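Local coordinates for surface-associated protein CshB (Streptococcus gordonii, PDB 6YZG) that probably acts as a cell-wall-attached streptococcal surface adhesin that binds fibronectin, this chain being its second non-repetitive domain, at residues V39-P44 against G122-I127; F153-T158 against S222-P227. One frame throughout, in Å; residues are numbered along the deposited sequence.

Both contacts are antiparallel strand pairings within the CshA-type non-repetitive domain 2. Both segments of contact 1 come before those of contact 2 in the chain. The contacts belong to two separate sheets of the chain. The centres of the two contacts are about 14 Å apart, and their nearest atoms about 5 Å, so the two do not touch. Contact 1 is partly buried, with a polar face, and contact 2 is fully buried. What they share is the second subunit. Segments 122-127 and 153-158 each pair antiparallel with a strand of that chain, so both sheets run on across the interface. Phe248 of the second subunit meets both contacts, packing on Val123 and placing its ring edge-to-face with Phe156.

Contact 1. Residues V39-P44 against G122-I127; sequences VKELKP and GVKFDI
The tight side of this pairing is the apolar face carrying Val39 and Phe125. Val39 CG2, anti to its own carbonyl carbon, meets Phe125 CE1 obliquely at 3.8 Å. Val123 CG2 lies over one face of the Phe125 ring, offset toward the rim. Val123 CG2 also lies alongside Leu42 CD2, at 3.8 Å. Leu19 and Leu112 add to this side.

The face of Glu41 and Lys124 is looser and wetter. These two side chains run side by side, with Glu41 OE2 against Lys124 CD at 3.5 Å. Their charged tips stay 4.4 Å apart, Glu41 OE2 to Lys124 NZ. One water spans them, donating to OE2 and accepting from NZ. Lys40 crosses Asp126 and makes only a long salt bridge, NZ to OD1 at 3.8 Å; its stronger partner is Glu245 of the second subunit. Lys40 probably eases the repulsion between that glutamate and Asp126.

Between the faces, Lys124 O takes two N-H groups: Lys40 N at 2.8 Å and, weakly, Glu41 N at 3.3 Å. Lys124 N returns a nearly straight bond (167°) to Glu41 O. Two residues facing one make this a classic beta bulge in an antiparallel sheet.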
# COMPACT_ATOMS: atom_id res chain seq x y z
N VAL A 39 17.29 10.57 -24.46
CA VAL A 39 17.95 9.69 -23.47
C VAL A 39 19.44 9.92 -23.47
O VAL A 39 20.10 9.71 -24.54
CB VAL A 39 17.60 8.24 -23.71
CG1 VAL A 39 18.32 7.40 -22.70
CG2 VAL A 39 16.11 7.99 -23.71
N LYS A 40 20.00 10.40 -22.37
CA LYS A 40 21.46 10.67 -22.25
C LYS A 40 22.14 9.43 -21.65
O LYS A 40 23.28 9.13 -22.02
CB LYS A 40 21.65 11.87 -21.32
CG LYS A 40 23.09 12.28 -21.09
CD LYS A 40 23.20 13.52 -20.24
CE LYS A 40 24.62 14.02 -20.14
NZ LYS A 40 24.64 15.49 -20.18
N GLU A 41 21.50 8.79 -20.65
CA GLU A 41 22.10 7.69 -19.88
C GLU A 41 21.01 6.72 -19.45
O GLU A 41 19.87 7.16 -19.19
CB GLU A 41 22.79 8.21 -18.60
CG GLU A 41 23.94 9.14 -18.83
CD GLU A 41 24.62 9.42 -17.51
OE1 GLU A 41 25.81 9.01 -17.36
OE2 GLU A 41 23.92 9.91 -16.59
N LEU A 42 21.31 5.43 -19.44
CA LEU A 42 20.46 4.38 -18.90
C LEU A 42 21.31 3.60 -17.89
O LEU A 42 21.91 2.51 -18.21
CB LEU A 42 19.93 3.46 -20.02
CG LEU A 42 18.91 4.14 -20.92
CD1 LEU A 42 18.85 3.50 -22.30
CD2 LEU A 42 17.54 4.10 -20.26
N LYS A 43 21.35 4.11 -16.68
CA LYS A 43 22.19 3.56 -15.62
C LYS A 43 21.52 3.77 -14.29
O LYS A 43 20.75 4.73 -14.07
CB LYS A 43 23.58 4.19 -15.59
CG LYS A 43 24.47 3.89 -16.78
CD LYS A 43 25.99 4.19 -16.43
CE LYS A 43 27.00 3.58 -17.37
NZ LYS A 43 26.80 2.12 -17.59
N PRO A 44 21.75 2.83 -13.34
CA PRO A 44 21.13 2.94 -12.02
C PRO A 44 21.87 3.87 -11.04
O PRO A 44 22.92 4.41 -11.33
CB PRO A 44 21.18 1.50 -11.52
CG PRO A 44 22.50 1.00 -12.10
CD PRO A 44 22.50 1.56 -13.52
N GLY A 122 17.79 3.17 -14.00
CA GLY A 122 17.56 4.62 -14.07
C GLY A 122 17.65 5.10 -15.49
O GLY A 122 18.07 4.37 -16.40
N VAL A 123 17.21 6.31 -15.67
CA VAL A 123 17.25 7.02 -16.97
C VAL A 123 17.56 8.48 -16.71
O VAL A 123 17.00 9.06 -15.76
CB VAL A 123 15.93 6.86 -17.74
CG1 VAL A 123 14.71 7.34 -16.98
CG2 VAL A 123 16.09 7.44 -19.14
N LYS A 124 18.41 9.08 -17.54
CA LYS A 124 18.64 10.53 -17.50
C LYS A 124 18.31 11.09 -18.88
O LYS A 124 18.76 10.52 -19.89
CB LYS A 124 20.06 10.84 -17.14
CG LYS A 124 20.28 12.30 -16.80
CD LYS A 124 21.68 12.52 -16.23
CE LYS A 124 21.85 13.76 -15.39
NZ LYS A 124 22.76 13.48 -14.24
N PHE A 125 17.49 12.11 -18.87
CA PHE A 125 17.07 12.80 -20.11
C PHE A 125 17.66 14.20 -20.19
O PHE A 125 17.68 14.91 -19.25
CB PHE A 125 15.56 13.01 -20.08
CG PHE A 125 14.71 11.77 -20.16
CD1 PHE A 125 14.54 11.09 -21.35
CD2 PHE A 125 14.10 11.26 -19.04
CE1 PHE A 125 13.76 9.95 -21.43
CE2 PHE A 125 13.33 10.12 -19.12
CZ PHE A 125 13.14 9.47 -20.31
N ASP A 126 18.09 14.53 -21.40
CA ASP A 126 18.38 15.93 -21.78
C ASP A 126 17.00 16.47 -22.16
O ASP A 126 16.24 15.78 -22.81
CB ASP A 126 19.40 16.01 -22.91
CG ASP A 126 20.86 15.87 -22.49
OD1 ASP A 126 21.25 16.48 -21.52
OD2 ASP A 126 21.59 15.14 -23.14
N ILE A 127 16.69 17.66 -21.71
CA ILE A 127 15.37 18.28 -21.98
C ILE A 127 15.57 19.58 -22.73
O ILE A 127 16.42 20.33 -22.33
CB ILE A 127 14.64 18.60 -20.66
CG1 ILE A 127 14.34 17.36 -19.85
CG2 ILE A 127 13.40 19.43 -20.92
CD1 ILE A 127 14.00 17.78 -18.45
O HOH W 1 24.61 11.51 -14.84

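Contact 2. Residues F153-T158 against S222-P227; sequences FAIFTT and SQVFGP
Phe156 O is the best-held polar atom between the two strands, gripped by two hydrogen bonds, one of them weak, and one CA-H...O contact. Phe225 N gives Phe156 O a straight hydrogen bond of 2.9 Å, in the carbonyl plane. Val224 CA adds the CA-H...O contact to Phe156 O at 3.3 Å, and Trp163 NE1 the weak bond. In return, Phe225 O accepts from Phe156 N at 2.9 Å. Phe156 CD1 also comes to that oxygen, which lies at the edge of the ring, in its plane. Thr158 N bonds to Gln223 O at 3.1 Å and closes that end.

The side chains divide between two faces. On one, Phe156 and Phe225 lie side by side. Phe156 CD1 reaches the edge of the Phe225 ring, in its plane, 3.9 Å from Phe225 CD2. Tyr179 of the same chain meets the Phe225 ring edge-to-face. On the other, Ile155 CG2 presses on Val224 CG1 at 3.7 Å, and Ile50 packs on Val224 and Thr157.

Past Phe225 the pairing changes. Gly226 has a positive phi (93°), and the peptide into Pro227 is cis. Pro227 CB points toward the partner strand; Pro227 CG meets Phe153 CD1 at 3.8 Å and Pro227 CD lies beside Ile155 CG1. Ser222 OG accepts from Val224 N. The whole is a short antiparallel beta pairing, with an ST turn leading in and a Gly-cis-Pro break within strand 224-229, in a sheet that runs on into the second subunit.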
# COMPACT_ATOMS: atom_id res chain seq x y z
N PHE A 153 12.11 2.18 -3.90
CA PHE A 153 12.75 3.50 -4.02
C PHE A 153 12.50 4.08 -5.39
O PHE A 153 12.78 3.43 -6.42
CB PHE A 153 14.26 3.37 -3.76
CG PHE A 153 14.64 2.63 -2.49
CD1 PHE A 153 13.94 2.81 -1.31
CD2 PHE A 153 15.65 1.72 -2.52
CE1 PHE A 153 14.29 2.12 -0.17
CE2 PHE A 153 15.97 0.94 -1.41
CZ PHE A 153 15.35 1.22 -0.21
N ALA A 154 12.09 5.35 -5.41
CA ALA A 154 12.13 6.19 -6.63
C ALA A 154 12.77 7.52 -6.25
O ALA A 154 12.37 8.17 -5.27
CB ALA A 154 10.76 6.35 -7.23
N ILE A 155 13.77 7.89 -7.03
CA ILE A 155 14.62 9.08 -6.76
C ILE A 155 14.55 9.95 -8.02
O ILE A 155 14.74 9.42 -9.12
CB ILE A 155 16.07 8.69 -6.44
CG1 ILE A 155 16.11 7.82 -5.17
CG2 ILE A 155 16.93 9.93 -6.30
CD1 ILE A 155 17.42 7.07 -5.02
N PHE A 156 14.45 11.26 -7.87
CA PHE A 156 14.38 12.25 -8.95
C PHE A 156 15.56 13.20 -8.85
O PHE A 156 15.79 13.75 -7.75
CB PHE A 156 13.08 13.04 -8.83
CG PHE A 156 11.81 12.21 -8.73
CD1 PHE A 156 11.50 11.62 -7.52
CD2 PHE A 156 11.01 11.96 -9.84
CE1 PHE A 156 10.37 10.84 -7.39
CE2 PHE A 156 9.87 11.17 -9.71
CZ PHE A 156 9.57 10.62 -8.47
N THR A 157 16.24 13.42 -9.96
CA THR A 157 17.34 14.40 -9.99
C THR A 157 17.06 15.45 -11.05
O THR A 157 16.36 15.25 -12.03
CB THR A 157 18.71 13.76 -10.18
OG1 THR A 157 18.80 13.29 -11.52
CG2 THR A 157 18.96 12.64 -9.19
N THR A 158 17.67 16.63 -10.82
CA THR A 158 17.53 17.75 -11.74
C THR A 158 18.83 18.56 -11.77
O THR A 158 19.55 18.61 -10.76
CB THR A 158 16.37 18.67 -11.32
OG1 THR A 158 16.25 19.73 -12.27
CG2 THR A 158 16.51 19.23 -9.90
N SER A 222 16.64 20.95 -2.83
CA SER A 222 17.87 20.35 -3.33
C SER A 222 17.59 19.78 -4.71
O SER A 222 16.43 19.79 -5.14
CB SER A 222 18.38 19.23 -2.41
OG SER A 222 17.69 18.01 -2.61
N GLN A 223 18.60 19.21 -5.32
CA GLN A 223 18.45 18.65 -6.67
C GLN A 223 18.19 17.14 -6.64
O GLN A 223 18.13 16.54 -7.74
CB GLN A 223 19.63 19.04 -7.56
CG GLN A 223 19.66 20.50 -7.92
CD GLN A 223 20.78 20.95 -8.81
OE1 GLN A 223 20.59 21.81 -9.71
NE2 GLN A 223 21.94 20.42 -8.59
N VAL A 224 17.95 16.55 -5.47
CA VAL A 224 17.65 15.11 -5.34
C VAL A 224 16.43 14.95 -4.47
O VAL A 224 16.46 15.38 -3.30
CB VAL A 224 18.86 14.37 -4.73
CG1 VAL A 224 18.56 12.87 -4.70
CG2 VAL A 224 20.12 14.68 -5.51
N PHE A 225 15.35 14.36 -4.96
CA PHE A 225 14.10 14.14 -4.23
C PHE A 225 13.80 12.66 -4.08
O PHE A 225 13.92 11.91 -5.05
CB PHE A 225 12.93 14.80 -4.94
CG PHE A 225 11.63 14.79 -4.18
CD1 PHE A 225 11.49 15.51 -3.00
CD2 PHE A 225 10.56 14.03 -4.61
CE1 PHE A 225 10.28 15.48 -2.31
CE2 PHE A 225 9.36 14.01 -3.92
CZ PHE A 225 9.26 14.71 -2.77
N GLY A 226 13.41 12.31 -2.87
CA GLY A 226 13.03 10.92 -2.59
C GLY A 226 14.21 10.12 -2.07
O GLY A 226 15.28 10.61 -2.01
N PRO A 227 14.03 8.82 -1.80
CA PRO A 227 12.76 8.14 -1.96
C PRO A 227 11.76 8.32 -0.81
O PRO A 227 12.09 8.36 0.29
CB PRO A 227 13.21 6.67 -2.08
CG PRO A 227 14.38 6.62 -1.17
CD PRO A 227 15.10 7.92 -1.44